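Local coordinates for protein putative glucose-6-phosphate 1-epimerase (PDB 2HTA) that probably interconverts the alpha and beta anomers of glucose 6-phosphate and related hexose 6-phosphates, working as a monomeric mutarotase, at residues A60-W65 / C162-E167; A206-L211 / V225-E230. All coordinates share one frame; numbering follows the deposited sequence.

Interaction 1 (A60-W65 / C162-E167); sequences AHLLSW and CEIELE
Leu62 and Trp65 on strand 61-65 face Cys162 and Ile164 on strand 162-167 across a gap of 10.3 Å between the segment axes, whose N-to-C directions lie 163° apart. No hydrogen bond joins the two strands. They belong to different antiparallel sheets of the beta-sandwich core of this galactose mutarotase-like protein, and the contact between them is made mainly by side chains. Cys162 sits at the centre of the contact. Its CB stands squarely over the benzo half of the Trp65 indole, 3.5 Å from the centroid of the six-membered ring and 9° off the ring normal, a face-on CH-pi contact. The thiol turns away from the benzo ring toward Leu62, because SG is anti to the backbone N (chi1 178°). There it still lies above the pyrrole half in a more distant sulfur-aromatic contact, with Cys162 SG 4.6 Å from the Trp65 five-membered-ring centroid. The indole is held in place by a hydrogen bond from Trp65 NE1 to Gly159 O. Phe156 touches both Leu62 and Ile164, closing this buried patch from strand 151-158. The Ile164 side chain also lies about 10 Å from those of the probable catalytic residues His179 and Glu282. One methyl of Leu62 serves both partners: CD2 is 3.7 Å from Cys162 SG and 4.0 Å from Ile164 CD1.

Interaction 2 (A206-L211 / V225-E230); sequences AKEGVL and VYLNPE
Glu208 and Leu211 on segment 206-211 reach Leu227 and Tyr226 past an intervening strand, 198-201, which pairs antiparallel with both 207-210 and 222-226. The contact wraps the middle strand of this antiparallel trio, with Glu208-Leu227 on one face and Leu211-Tyr226 on the other; no hydrogen bond joins the two segments directly. Glu208 comes first. The Glu208 and Leu227 side chains cross at about a right angle, and the bend at chi2 (147°) brings the carboxylate to Leu227 CD1. Leu227 CD1 rests over the carboxylate almost evenly, 3.8 Å from Glu208 OE1 and 3.9 Å from Glu208 OE2. The charge itself is met by the middle strand, where Glu208 OE1 forms a salt bridge with Arg198 NH1. Past Gly209, whose backbone bonds to that of Phe199, the segment leaves its strand at Leu211. Here the side chain turns inward, lying on Phe199 as well as on Tyr226. The phenol of Tyr226 is fixed at its far end by a hydrogen bond between its OH and Gln216 OE1, and the side chain lies about 8 Å from that of Asp223, a probable substrate-binding residue. Leu211 meets the ring through a single methyl, with CD1 3.8 Å from Tyr226 CE2.

Overall arrangement
After helix 14-22 and four antiparallel strands, strand 61-67 completes the first sheet as one of its edge strands. Interaction 1 closes a loop of 96 residues between segments 60-65 and 162-167 and joins that sheet, 27-28 to 61-67, to the one holding 162-169 and 298-308. Interaction 2 opens only after this, and its segments enclose just 13 residues, so the two contacts follow in series without nesting or crossing. Its ties stay local, within the sheet holding 198-201, 207-210 and 222-226 near the periphery, about 21 Å from the centre of the chain against 7 Å for interaction 1. The contact centres are 25 Å apart, and their nearest atoms remain about 14 Å from each other.

Interaction 1 (A60-W65 / C162-E167)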
loop_
_atom_site.group_PDB
_atom_site.type_symbol
_atom_site.label_atom_id
_atom_site.label_comp_id
_atom_site.label_asym_id
_atom_site.label_seq_id
_atom_site.Cartn_x
_atom_site.Cartn_y
_atom_site.Cartn_z
ATOM N N ALA A 60 9.339 -1.130 4.461
ATOM C CA ALA A 60 9.307 -2.102 3.336
ATOM C C ALA A 60 8.255 -1.637 2.345
ATOM O O ALA A 60 7.299 -2.374 2.029
ATOM C CB ALA A 60 8.954 -3.506 3.838
ATOM N N HIS A 61 8.393 -0.390 1.912
ATOM C CA HIS A 61 7.310 0.339 1.270
ATOM C C HIS A 61 7.438 0.214 -0.236
ATOM O O HIS A 61 8.349 0.773 -0.856
ATOM C CB HIS A 61 7.404 1.824 1.663
ATOM C CG HIS A 61 6.143 2.609 1.423
ATOM N ND1 HIS A 61 5.494 3.309 2.433
ATOM C CD2 HIS A 61 5.460 2.886 0.279
ATOM C CE1 HIS A 61 4.437 3.925 1.922
ATOM N NE2 HIS A 61 4.394 3.677 0.615
ATOM N N LEU A 62 6.518 -0.536 -0.827
ATOM C CA LEU A 62 6.471 -0.625 -2.275
ATOM C C LEU A 62 6.037 0.741 -2.820
ATOM O O LEU A 62 4.954 1.183 -2.586
ATOM C CB LEU A 62 5.488 -1.746 -2.674
ATOM C CG LEU A 62 5.271 -1.964 -4.187
ATOM C CD1 LEU A 62 6.542 -2.345 -4.975
ATOM C CD2 LEU A 62 4.162 -3.062 -4.348
ATOM N N LEU A 63 6.910 1.384 -3.570
ATOM C CA LEU A 63 6.690 2.735 -4.101
ATOM C C LEU A 63 6.061 2.720 -5.488
ATOM O O LEU A 63 5.264 3.612 -5.822
ATOM C CB LEU A 63 8.059 3.414 -4.270
ATOM C CG LEU A 63 8.930 3.473 -3.011
ATOM C CD1 LEU A 63 10.306 4.049 -3.234
ATOM C CD2 LEU A 63 8.157 4.309 -1.956
ATOM N N SER A 64 6.395 1.712 -6.289
ATOM C CA SER A 64 5.939 1.733 -7.712
ATOM C C SER A 64 5.990 0.307 -8.258
ATOM O O SER A 64 6.777 -0.498 -7.777
ATOM C CB SER A 64 6.818 2.672 -8.589
ATOM O OG SER A 64 8.123 2.161 -8.781
ATOM N N TRP A 65 5.179 0.031 -9.276
ATOM C CA TRP A 65 5.162 -1.257 -9.935
ATOM C C TRP A 65 4.600 -0.971 -11.333
ATOM O O TRP A 65 3.501 -0.429 -11.480
ATOM C CB TRP A 65 4.285 -2.292 -9.161
ATOM C CG TRP A 65 4.034 -3.547 -9.965
ATOM C CD1 TRP A 65 5.002 -4.371 -10.544
ATOM C CD2 TRP A 65 2.760 -4.072 -10.379
ATOM N NE1 TRP A 65 4.382 -5.415 -11.195
ATOM C CE2 TRP A 65 3.018 -5.217 -11.170
ATOM C CE3 TRP A 65 1.418 -3.682 -10.146
ATOM C CZ2 TRP A 65 1.986 -5.997 -11.755
ATOM C CZ3 TRP A 65 0.382 -4.463 -10.701
ATOM C CH2 TRP A 65 0.679 -5.597 -11.525
ATOM N N CYS A 162 1.345 -8.478 -9.132
ATOM C CA CYS A 162 2.090 -8.046 -7.945
ATOM C C CYS A 162 1.419 -8.694 -6.743
ATOM O O CYS A 162 0.202 -8.560 -6.601
ATOM C CB CYS A 162 2.026 -6.523 -7.872
ATOM S SG CYS A 162 2.889 -5.865 -6.368
ATOM N N GLU A 163 2.169 -9.429 -5.922
ATOM C CA GLU A 163 1.621 -10.032 -4.715
ATOM C C GLU A 163 2.303 -9.405 -3.519
ATOM O O GLU A 163 3.514 -9.154 -3.536
ATOM C CB GLU A 163 1.808 -11.526 -4.674
ATOM C CG GLU A 163 1.307 -12.188 -5.947
ATOM C CD GLU A 163 1.579 -13.690 -5.921
ATOM O OE1 GLU A 163 1.772 -14.241 -4.782
ATOM O OE2 GLU A 163 1.590 -14.296 -7.021
ATOM N N ILE A 164 1.507 -9.157 -2.481
ATOM C CA ILE A 164 2.013 -8.543 -1.230
ATOM C C ILE A 164 1.480 -9.433 -0.122
ATOM O O ILE A 164 0.295 -9.718 -0.113
ATOM C CB ILE A 164 1.502 -7.105 -1.082
ATOM C CG1 ILE A 164 1.944 -6.287 -2.309
ATOM C CG2 ILE A 164 2.079 -6.463 0.249
ATOM C CD1 ILE A 164 1.111 -5.034 -2.597
ATOM N N GLU A 165 2.341 -9.925 0.759
ATOM C CA GLU A 165 1.855 -10.720 1.888
ATOM C C GLU A 165 2.547 -10.224 3.156
ATOM O O GLU A 165 3.779 -10.197 3.231
ATOM C CB GLU A 165 2.169 -12.196 1.651
ATOM C CG GLU A 165 1.796 -13.145 2.843
ATOM C CD GLU A 165 2.315 -14.572 2.631
ATOM O OE1 GLU A 165 3.551 -14.780 2.579
ATOM O OE2 GLU A 165 1.481 -15.491 2.503
ATOM N N LEU A 166 1.757 -9.787 4.119
ATOM C CA LEU A 166 2.235 -9.386 5.437
ATOM C C LEU A 166 1.995 -10.468 6.505
ATOM O O LEU A 166 0.882 -10.958 6.669
ATOM C CB LEU A 166 1.513 -8.099 5.844
ATOM C CG LEU A 166 2.009 -7.542 7.182
ATOM C CD1 LEU A 166 3.437 -6.952 7.091
ATOM C CD2 LEU A 166 0.989 -6.502 7.693
ATOM N N GLU A 167 3.016 -10.793 7.291
ATOM C CA GLU A 167 2.916 -11.898 8.259
ATOM C C GLU A 167 3.571 -11.438 9.565
ATOM O O GLU A 167 4.736 -10.988 9.561
ATOM C CB GLU A 167 3.677 -13.101 7.694
ATOM C CG GLU A 167 3.755 -14.278 8.604
ATOM C CD GLU A 167 4.484 -15.462 7.890
ATOM O OE1 GLU A 167 5.709 -15.723 8.122
ATOM O OE2 GLU A 167 3.797 -16.089 7.062
#

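Interaction 2 (A206-L211 / V225-E230)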
loop_
_atom_site.group_PDB
_atom_site.type_symbol
_atom_site.label_atom_id
_atom_site.label_comp_id
_atom_site.label_asym_id
_atom_site.label_seq_id
_atom_site.Cartn_x
_atom_site.Cartn_y
_atom_site.Cartn_z
ATOM N N ALA A 206 -19.453 8.171 10.455
ATOM C CA ALA A 206 -19.378 6.698 10.526
ATOM C C ALA A 206 -20.746 6.013 10.367
ATOM O O ALA A 206 -21.001 4.949 10.926
ATOM C CB ALA A 206 -18.605 6.224 11.738
ATOM N N LYS A 207 -21.625 6.627 9.562
ATOM C CA LYS A 207 -22.946 6.071 9.316
ATOM C C LYS A 207 -22.784 4.854 8.463
ATOM O O LYS A 207 -21.895 4.805 7.625
ATOM C CB LYS A 207 -23.855 7.051 8.581
ATOM C CG LYS A 207 -24.262 8.255 9.461
ATOM C CD LYS A 207 -25.064 9.239 8.624
ATOM C CE LYS A 207 -25.634 10.307 9.453
ATOM N NZ LYS A 207 -26.160 11.380 8.540
ATOM N N GLU A 208 -23.635 3.886 8.706
ATOM C CA GLU A 208 -23.588 2.650 7.902
ATOM C C GLU A 208 -24.516 2.797 6.702
ATOM O O GLU A 208 -25.711 3.133 6.848
ATOM C CB GLU A 208 -23.999 1.475 8.775
ATOM C CG GLU A 208 -23.884 0.121 8.090
ATOM C CD GLU A 208 -23.520 -0.956 9.054
ATOM O OE1 GLU A 208 -23.915 -2.086 8.772
ATOM O OE2 GLU A 208 -22.815 -0.689 10.066
ATOM N N GLY A 209 -23.972 2.556 5.513
ATOM C CA GLY A 209 -24.721 2.585 4.289
ATOM C C GLY A 209 -24.838 1.210 3.678
ATOM O O GLY A 209 -24.246 0.249 4.147
ATOM N N VAL A 210 -25.621 1.110 2.609
ATOM C CA VAL A 210 -25.765 -0.160 1.917
ATOM C C VAL A 210 -25.737 0.123 0.432
ATOM O O VAL A 210 -26.567 0.894 -0.045
ATOM C CB VAL A 210 -27.109 -0.875 2.271
ATOM C CG1 VAL A 210 -27.259 -2.173 1.432
ATOM C CG2 VAL A 210 -27.176 -1.257 3.774
ATOM N N LEU A 211 -24.775 -0.469 -0.275
ATOM C CA LEU A 211 -24.769 -0.478 -1.765
ATOM C C LEU A 211 -25.652 -1.590 -2.247
ATOM O O LEU A 211 -25.748 -2.654 -1.604
ATOM C CB LEU A 211 -23.342 -0.649 -2.325
ATOM C CG LEU A 211 -22.293 0.408 -2.014
ATOM C CD1 LEU A 211 -20.948 -0.057 -2.463
ATOM C CD2 LEU A 211 -22.592 1.868 -2.559
ATOM N N VAL A 225 -15.339 2.100 4.695
ATOM C CA VAL A 225 -14.916 0.774 5.095
ATOM C C VAL A 225 -15.978 -0.225 4.671
ATOM O O VAL A 225 -17.101 -0.229 5.198
ATOM C CB VAL A 225 -14.735 0.648 6.647
ATOM C CG1 VAL A 225 -14.167 -0.752 6.979
ATOM C CG2 VAL A 225 -13.865 1.820 7.201
ATOM N N TYR A 226 -15.696 -1.042 3.670
ATOM C CA TYR A 226 -16.663 -2.052 3.246
ATOM C C TYR A 226 -16.600 -3.282 4.164
ATOM O O TYR A 226 -15.533 -3.810 4.438
ATOM C CB TYR A 226 -16.421 -2.391 1.736
ATOM C CG TYR A 226 -16.552 -1.093 0.942
ATOM C CD1 TYR A 226 -15.454 -0.283 0.716
ATOM C CD2 TYR A 226 -17.824 -0.623 0.533
ATOM C CE1 TYR A 226 -15.592 0.928 0.029
ATOM C CE2 TYR A 226 -17.961 0.563 -0.122
ATOM C CZ TYR A 226 -16.837 1.345 -0.359
ATOM O OH TYR A 226 -16.962 2.537 -1.028
ATOM N N LEU A 227 -17.766 -3.721 4.634
ATOM C CA LEU A 227 -17.882 -4.791 5.643
ATOM C C LEU A 227 -18.061 -6.164 5.005
ATOM O O LEU A 227 -17.855 -7.184 5.654
ATOM C CB LEU A 227 -19.095 -4.467 6.533
ATOM C CG LEU A 227 -18.986 -3.123 7.277
ATOM C CD1 LEU A 227 -20.247 -2.970 8.142
ATOM C CD2 LEU A 227 -17.739 -3.120 8.108
ATOM N N ASN A 228 -18.437 -6.202 3.717
ATOM C CA ASN A 228 -18.772 -7.455 3.083
ATOM C C ASN A 228 -18.365 -7.442 1.584
ATOM O O ASN A 228 -19.138 -7.852 0.720
ATOM C CB ASN A 228 -20.259 -7.711 3.211
ATOM C CG ASN A 228 -20.658 -9.133 2.871
ATOM O OD1 ASN A 228 -19.954 -10.118 3.182
ATOM N ND2 ASN A 228 -21.816 -9.255 2.218
ATOM N N PRO A 229 -17.138 -6.977 1.297
ATOM C CA PRO A 229 -16.679 -6.892 -0.077
ATOM C C PRO A 229 -16.358 -8.288 -0.609
ATOM O O PRO A 229 -16.127 -9.239 0.167
ATOM C CB PRO A 229 -15.401 -6.025 0.049
ATOM C CG PRO A 229 -14.840 -6.470 1.410
ATOM C CD PRO A 229 -16.109 -6.500 2.251
ATOM N N GLU A 230 -16.366 -8.417 -1.945
ATOM C CA GLU A 230 -15.963 -9.633 -2.583
ATOM C C GLU A 230 -14.442 -9.734 -2.545
ATOM O O GLU A 230 -13.788 -8.751 -2.289
ATOM C CB GLU A 230 -16.473 -9.652 -4.015
ATOM C CG GLU A 230 -18.014 -9.759 -4.134
ATOM C CD GLU A 230 -18.558 -9.257 -5.470
ATOM O OE1 GLU A 230 -17.852 -9.206 -6.494
ATOM O OE2 GLU A 230 -19.759 -8.987 -5.501
#